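Local coordinates for gamma-glutamyltranspeptidase (Ggt) (Helicobacter pylori 26695, PDB 5BPK), which transfers or hydrolyses the gamma-glutamyl group of glutathione and related compounds, as an N-terminal nucleophile hydrolase built from two chains cut from one precursor, at the interface of chains A and B. Numbering follows the deposited sequence. Chains: chain A, Gamma-glutamyltranspeptidase (Ggt); chain B, Gamma-glutamyltranspeptidase (Ggt).

Contact 1: the interface of chains A and B. Residues chain A 86-89, 279, 283; chain B 15-17, 74, 76.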
# COMPACT_ATOMS: atom_id res chain seq x y z
N GLY A 86 -7.16 -1.95 -3.05
CA GLY A 86 -5.75 -1.79 -3.32
C GLY A 86 -5.43 -1.79 -4.80
O GLY A 86 -6.29 -1.54 -5.62
N PHE A 87 -4.16 -2.06 -5.10
CA PHE A 87 -3.62 -2.00 -6.45
C PHE A 87 -2.71 -3.19 -6.71
O PHE A 87 -1.98 -3.64 -5.81
CB PHE A 87 -2.80 -0.72 -6.64
CG PHE A 87 -3.55 0.54 -6.33
CD1 PHE A 87 -4.53 1.01 -7.20
CD2 PHE A 87 -3.28 1.26 -5.19
CE1 PHE A 87 -5.23 2.18 -6.91
CE2 PHE A 87 -3.96 2.44 -4.89
CZ PHE A 87 -4.95 2.90 -5.76
N ALA A 88 -2.68 -3.64 -7.96
CA ALA A 88 -1.71 -4.64 -8.39
C ALA A 88 -1.03 -4.14 -9.64
O ALA A 88 -1.70 -3.80 -10.62
CB ALA A 88 -2.38 -5.97 -8.68
N VAL A 89 0.29 -4.06 -9.60
CA VAL A 89 1.10 -3.76 -10.77
C VAL A 89 1.68 -5.09 -11.26
O VAL A 89 2.26 -5.87 -10.48
CB VAL A 89 2.16 -2.69 -10.44
CG1 VAL A 89 3.22 -2.59 -11.52
CG2 VAL A 89 1.48 -1.34 -10.24
N MET A 279 2.28 2.49 -9.82
CA MET A 279 0.84 2.73 -9.86
C MET A 279 0.47 4.16 -10.19
O MET A 279 0.96 5.12 -9.58
CB MET A 279 0.16 2.34 -8.56
CG MET A 279 -1.35 2.38 -8.64
SD MET A 279 -2.00 1.17 -9.82
CE MET A 279 -3.48 2.03 -10.38
N SER A 283 -3.73 6.29 -7.37
CA SER A 283 -2.57 6.49 -6.51
C SER A 283 -1.72 7.66 -7.01
O SER A 283 -1.63 7.91 -8.21
CB SER A 283 -1.71 5.25 -6.41
OG SER A 283 -0.79 5.43 -5.37
N SER B 15 2.99 -7.24 -8.06
CA SER B 15 3.30 -6.45 -6.89
C SER B 15 1.98 -5.86 -6.39
O SER B 15 1.33 -5.10 -7.11
CB SER B 15 4.29 -5.36 -7.27
OG SER B 15 4.85 -4.75 -6.14
N VAL B 16 1.55 -6.29 -5.20
CA VAL B 16 0.23 -5.95 -4.69
C VAL B 16 0.34 -5.22 -3.35
O VAL B 16 0.93 -5.75 -2.40
CB VAL B 16 -0.64 -7.20 -4.46
CG1 VAL B 16 -2.04 -6.77 -3.94
CG2 VAL B 16 -0.74 -8.06 -5.73
N THR B 17 -0.19 -4.00 -3.29
CA THR B 17 -0.39 -3.32 -2.02
C THR B 17 -1.89 -3.17 -1.80
O THR B 17 -2.63 -2.66 -2.68
CB THR B 17 0.28 -1.93 -1.94
OG1 THR B 17 1.58 -1.96 -2.55
CG2 THR B 17 0.42 -1.48 -0.48
N MET B 74 -0.08 4.39 -2.18
CA MET B 74 0.44 3.04 -2.43
C MET B 74 1.21 2.96 -3.75
O MET B 74 0.76 3.48 -4.79
CB MET B 74 -0.67 1.98 -2.35
CG MET B 74 -1.22 1.82 -0.92
SD MET B 74 -2.39 0.48 -0.65
CE MET B 74 -3.89 1.12 -1.39
N PRO B 76 2.95 0.02 -5.37
CA PRO B 76 3.46 -1.28 -5.82
C PRO B 76 4.21 -1.06 -7.11
O PRO B 76 3.73 -0.36 -8.00
CB PRO B 76 2.20 -2.12 -6.01
CG PRO B 76 1.10 -1.11 -6.27
CD PRO B 76 1.48 0.10 -5.45

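Contact 2: the interface of chains A and B. Residues chain A 106-107, 110, 114, 134-135; chain B 41, 44, 64-65, 67-68.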
# COMPACT_ATOMS: atom_id res chain seq x y z
N ALA A 106 -16.03 6.00 -3.25
CA ALA A 106 -16.99 6.70 -2.40
C ALA A 106 -18.38 6.20 -2.77
O ALA A 106 -18.68 6.06 -3.95
CB ALA A 106 -16.87 8.21 -2.58
N PRO A 107 -19.25 5.95 -1.76
CA PRO A 107 -20.57 5.44 -2.10
C PRO A 107 -21.40 6.45 -2.89
O PRO A 107 -21.09 7.65 -2.91
CB PRO A 107 -21.19 5.15 -0.73
CG PRO A 107 -20.03 4.90 0.15
CD PRO A 107 -19.00 5.88 -0.32
N ALA A 110 -22.39 9.54 -1.15
CA ALA A 110 -21.32 10.39 -0.65
C ALA A 110 -21.44 11.82 -1.15
O ALA A 110 -21.88 12.07 -2.27
CB ALA A 110 -19.97 9.81 -1.06
N MET A 114 -19.63 15.60 3.70
CA MET A 114 -20.27 14.56 4.52
C MET A 114 -19.67 14.36 5.92
O MET A 114 -20.36 13.85 6.81
CB MET A 114 -20.31 13.22 3.78
CG MET A 114 -18.96 12.60 3.48
SD MET A 114 -19.10 11.17 2.40
CE MET A 114 -19.81 9.95 3.51
N ALA A 134 -16.25 4.10 5.56
CA ALA A 134 -15.93 3.07 4.55
C ALA A 134 -16.28 3.46 3.12
O ALA A 134 -17.38 3.94 2.84
CB ALA A 134 -16.63 1.77 4.89
N GLY A 135 -15.33 3.21 2.21
CA GLY A 135 -15.61 3.17 0.78
C GLY A 135 -16.10 1.79 0.36
O GLY A 135 -15.98 0.82 1.12
N MET B 41 -12.21 6.32 3.44
CA MET B 41 -12.74 7.67 3.19
C MET B 41 -11.83 8.77 3.75
O MET B 41 -11.85 9.88 3.24
CB MET B 41 -14.17 7.84 3.70
CG MET B 41 -15.18 6.92 3.01
SD MET B 41 -15.43 7.24 1.24
CE MET B 41 -16.44 8.74 1.31
N PHE B 44 -9.51 10.78 1.36
CA PHE B 44 -9.99 12.02 0.73
C PHE B 44 -9.56 13.22 1.56
O PHE B 44 -9.32 13.11 2.76
CB PHE B 44 -11.52 12.07 0.62
CG PHE B 44 -12.10 11.21 -0.48
CD1 PHE B 44 -11.90 11.55 -1.81
CD2 PHE B 44 -12.86 10.08 -0.18
CE1 PHE B 44 -12.45 10.79 -2.83
CE2 PHE B 44 -13.41 9.32 -1.19
CZ PHE B 44 -13.20 9.67 -2.52
N ILE B 64 -14.17 14.80 -1.96
CA ILE B 64 -15.13 13.71 -2.08
C ILE B 64 -16.17 14.00 -3.16
O ILE B 64 -16.70 15.11 -3.24
CB ILE B 64 -15.88 13.47 -0.74
CG1 ILE B 64 -14.90 13.05 0.36
CG2 ILE B 64 -16.99 12.43 -0.94
CD1 ILE B 64 -15.49 13.13 1.76
N GLU B 65 -16.42 13.01 -4.00
CA GLU B 65 -17.56 12.98 -4.92
C GLU B 65 -18.08 11.54 -4.97
O GLU B 65 -17.30 10.59 -4.81
CB GLU B 65 -17.15 13.38 -6.35
CG GLU B 65 -17.37 14.84 -6.70
CD GLU B 65 -17.26 15.09 -8.20
OE1 GLU B 65 -18.27 14.96 -8.93
OE2 GLU B 65 -16.16 15.43 -8.64
N ASN B 67 -18.88 7.98 -6.03
CA ASN B 67 -18.15 7.01 -6.89
C ASN B 67 -16.66 7.26 -7.08
O ASN B 67 -15.97 6.43 -7.68
CB ASN B 67 -18.80 6.86 -8.27
CG ASN B 67 -20.18 6.29 -8.21
OD1 ASN B 67 -20.45 5.41 -7.39
ND2 ASN B 67 -21.07 6.76 -9.10
N LYS B 68 -16.16 8.39 -6.59
CA LYS B 68 -14.75 8.75 -6.79
C LYS B 68 -13.86 7.89 -5.88
O LYS B 68 -14.25 7.51 -4.79
CB LYS B 68 -14.55 10.23 -6.49
CG LYS B 68 -13.19 10.83 -6.82
CD LYS B 68 -13.24 12.34 -6.66
CE LYS B 68 -11.89 13.02 -6.79
NZ LYS B 68 -11.97 14.44 -6.36

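Contact 1: the interface of chains A and B
The side chains of A:Phe87 and B:Met74 cross at about a right angle, with methyl CE of B:Met74 3.7 Å from ring atom CE2 of A:Phe87. B:Met74 CB also lies beside the CD2–CE2 side of the ring, so root and tip of the methionine both touch it; the bend at chi3 (-76°) turns the methyl back to the phenyl group. One ring face carries CG of A:Met279, from the same chain, offset toward the rim. A:Phe87 CB meets the pyrrolidine CG of B:Pro76 at 3.9 Å. B:Pro76 CG also meets the CG2 branch of A:Val89 at 4.0 Å, the side chains of these two residues again crossing steeply.

Next to this packing, strand 85-91 of chain A pairs antiparallel with strand 13-19 of chain B. A:Phe87 N gives a nearly straight bond to B:Thr17 O (2.9 Å, 168° at the hydrogen), returned from B:Thr17 N to A:Phe87 O; A:Val89 and B:Ser15 exchange a second reciprocal pair. At the flank, hydroxyl OG of A:Ser283 donates to B:Met74 O at 2.6 Å, tilted 19° from the carbonyl plane. The site joins the two chains into a continuous sheet and may steady the segment that carries B:Met74, a residue of the inhibitor pocket.

Contact 2: the interface of chains A and B
A:Ala106 presses its methyl group against a chain B surface built from B:Met41, B:Phe44 and the backbone of B:Glu65, B:Asn67 and B:Lys68, in the two-chain body of this gamma-glutamyltranspeptidase, an Ntn-hydrolase. A:Ala106 CB lies 3.9 Å from B:Phe44 CE2 and almost as near CZ, so the methyl meets one rim of the phenyl ring; carbonyl oxygen B:Glu65 O is also close to it. The same alanine is gripped through both polar backbone atoms. A:Ala106 N donates to B:Lys68 O at 2.8 Å, nearly straight at the hydrogen (172°). B:Asn67 N in turn donates to A:Ala106 O with a bent geometry, arriving from above the carbonyl plane and not on a lone pair. The two bonds run in opposite directions between the loops and would restrain A:Ala106 at both its N-H and its carbonyl.

B:Met41, on the short 3-10 helix 40-43, brings CG, SD and CE into the contact. B:Met41 CG sits 3.6 Å from the carbonyl carbon C of A:Ala134, SD lies near A:Ala106 CA and A:Gly135 CA, and the side chain reaches tip to tip toward the ring of A:Pro107. Bends at chi2 and chi3 (-66° and -75°) fold the thioether so that methyl CE of B:Met41 comes to A:Met114 SD at 3.8 Å and also touches the A:Ala106 methyl. Within chain B, SD lies in plane at the edge of the B:Phe44 ring, which links the two groups that receive A:Ala106.

A:Met114 crosses both B:Met41 and B:Ile64 at about a right angle. A:Met114 CG meets the terminal CD1 of B:Ile64 at 3.9 Å, while the other branch of the isoleucine, CG2, packs on A:Ala110 CB at 4.0 Å.

The C-alpha centres of contact 1 and contact 2 lie about 20 Å apart, and the two share no residue. Contact 1 is founded on regular strands, 85-91 of chain A and 13-19 of chain B, whereas contact 2 joins loops and the 3-10 helix 40-43. On chain B, the segments of contact 2 fall in sequence between the strand and the B:Met74–B:Pro76 segment of contact 1, so the intervening chain is tied to chain A at separate places. Such spaced attachments, one in the sheet and one between loops, are consistent with two chains that form one catalytic unit.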